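Local coordinates for protein peptide-43 (Lutzomyia longipalpis, PDB 7JQD) that probably binds the PAC1 receptor as a shortened antagonist, apparently derived from maxadilan and folded into a small helical hairpin, at residues Ile11-Arg16 and Lys29-Glu34. Sequence-based numbering, arbitrary orientation.
Sequences IDDCAR and KQKKKE
Asp13 and Lys31 meet between helices 3-17 and 21-37, the two arms of a disulfide-braced antiparallel helical hairpin, consistent with a shortened maxadilan. Asp13 has CG anti to its own backbone N (chi1 -171°), which turns the carboxylate aside from the facing helix instead of aiming it straight across; the lysine ammonium therefore comes in beside the aspartate's first carbon, with Lys31 NZ 3.4 Å from Asp13 CB. Lys31 answers with a chain that bends at chi2 (-38°), runs straight through chi3 and bends again at chi4, which brings NZ round to the carboxylate. The two side chains cross at about a right angle. Lys31 NZ ends 3.2 Å from Asp13 OD2 in a salt bridge that comes in from above the carboxylate plane, 42° out of it. The other oxygen, Asp13 OD1, takes Arg16 NH2 from one turn further along the same helix; with two cations sharing one carboxylate, its negative form is probably favoured. Gln17 adds a weak hydrogen bond to Asp13 OD2.

Lower down the lysine, the contact turns apolar. Lys31 CG lies 3.8 Å from Cys14 SG, the buried sulfur that is bonded to Cys27 of the second helix, and Phe24 and Met28 also pack on Cys14. Lys31 thus spans two layers, its CG by the disulfide and its ammonium at the carboxylate. Cut back to an alanine, this position would probably leave Asp13 OD2 without its cation from the second helix and the Cys14 sulfur without its methylene neighbour. Next to the ammonium, Lys31 CE also touches the carboxylate, 3.6 Å from Asp13 OD2.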
# COMPACT_ATOMS: atom_id res chain seq x y z
N ILE B 11 7.47 5.69 0.47
CA ILE B 11 8.08 4.68 -0.40
C ILE B 11 8.91 5.35 -1.49
O ILE B 11 10.09 5.04 -1.67
CB ILE B 11 7.01 3.76 -1.01
CG1 ILE B 11 6.46 2.78 0.01
CG2 ILE B 11 7.61 2.96 -2.18
CD1 ILE B 11 5.41 1.82 -0.58
N ASP B 12 8.30 6.27 -2.24
CA ASP B 12 8.96 6.79 -3.43
C ASP B 12 10.15 7.67 -3.06
O ASP B 12 11.18 7.66 -3.76
CB ASP B 12 7.97 7.55 -4.31
CG ASP B 12 6.94 6.61 -4.99
OD1 ASP B 12 7.29 5.43 -5.22
OD2 ASP B 12 5.79 7.04 -5.29
N ASP B 13 10.05 8.42 -1.97
CA ASP B 13 11.17 9.23 -1.54
C ASP B 13 12.33 8.35 -1.11
O ASP B 13 13.47 8.56 -1.53
CB ASP B 13 10.75 10.16 -0.41
CG ASP B 13 11.82 11.19 -0.08
OD1 ASP B 13 12.06 12.07 -0.94
OD2 ASP B 13 12.40 11.12 1.04
N CYS B 14 12.05 7.33 -0.29
CA CYS B 14 13.12 6.48 0.21
C CYS B 14 13.73 5.63 -0.89
O CYS B 14 14.96 5.51 -0.99
CB CYS B 14 12.60 5.60 1.35
SG CYS B 14 12.16 6.52 2.82
N ALA B 15 12.89 5.02 -1.73
CA ALA B 15 13.36 4.22 -2.86
C ALA B 15 14.27 5.00 -3.78
O ALA B 15 15.04 4.39 -4.54
CB ALA B 15 12.17 3.69 -3.67
N ARG B 16 14.21 6.33 -3.73
CA ARG B 16 15.08 7.16 -4.55
C ARG B 16 16.38 7.51 -3.83
O ARG B 16 17.44 7.58 -4.46
CB ARG B 16 14.34 8.43 -4.96
CG ARG B 16 15.27 9.57 -5.28
CD ARG B 16 14.51 10.86 -5.43
NE ARG B 16 14.04 11.30 -4.14
CZ ARG B 16 14.83 11.77 -3.17
NH1 ARG B 16 16.15 11.85 -3.34
NH2 ARG B 16 14.31 12.15 -2.01
N LYS B 29 11.90 3.81 8.23
CA LYS B 29 11.69 3.98 9.67
C LYS B 29 11.53 5.44 10.03
O LYS B 29 10.64 5.81 10.81
CB LYS B 29 12.86 3.39 10.46
CG LYS B 29 12.75 1.90 10.66
CD LYS B 29 14.02 1.35 11.28
CE LYS B 29 13.89 -0.15 11.47
NZ LYS B 29 15.21 -0.82 11.65
N GLN B 30 12.37 6.30 9.45
CA GLN B 30 12.24 7.73 9.71
C GLN B 30 10.90 8.28 9.22
O GLN B 30 10.28 9.09 9.91
CB GLN B 30 13.41 8.48 9.06
CG GLN B 30 13.31 9.99 9.16
CD GLN B 30 13.15 10.51 10.60
OE1 GLN B 30 13.61 9.90 11.57
NE2 GLN B 30 12.49 11.66 10.73
N LYS B 31 10.42 7.81 8.06
CA LYS B 31 9.15 8.30 7.53
C LYS B 31 7.97 7.89 8.40
O LYS B 31 6.97 8.61 8.47
CB LYS B 31 8.94 7.79 6.10
CG LYS B 31 9.77 8.50 5.02
CD LYS B 31 9.91 9.98 5.28
CE LYS B 31 10.69 10.63 4.17
NZ LYS B 31 9.92 10.50 2.91
N LYS B 32 8.07 6.74 9.08
CA LYS B 32 7.05 6.36 10.04
C LYS B 32 7.06 7.27 11.27
O LYS B 32 5.98 7.64 11.78
CB LYS B 32 7.25 4.90 10.42
CG LYS B 32 6.18 4.33 11.31
CD LYS B 32 6.12 2.84 11.13
CE LYS B 32 5.56 2.11 12.32
NZ LYS B 32 5.75 0.66 12.07
N LYS B 33 8.25 7.65 11.77
CA LYS B 33 8.27 8.51 12.94
C LYS B 33 7.73 9.90 12.60
O LYS B 33 6.99 10.49 13.39
CB LYS B 33 9.66 8.62 13.55
CG LYS B 33 10.44 7.32 13.67
CD LYS B 33 11.86 7.61 14.19
CE LYS B 33 12.89 6.62 13.64
NZ LYS B 33 14.15 7.32 13.17
N GLU B 34 8.05 10.40 11.40
CA GLU B 34 7.45 11.67 10.98
C GLU B 34 5.94 11.57 10.94
O GLU B 34 5.24 12.47 11.43
CB GLU B 34 7.99 12.08 9.60
CG GLU B 34 9.47 11.81 9.41
CD GLU B 34 10.13 12.76 8.45
OE1 GLU B 34 9.54 13.00 7.38
OE2 GLU B 34 11.25 13.22 8.76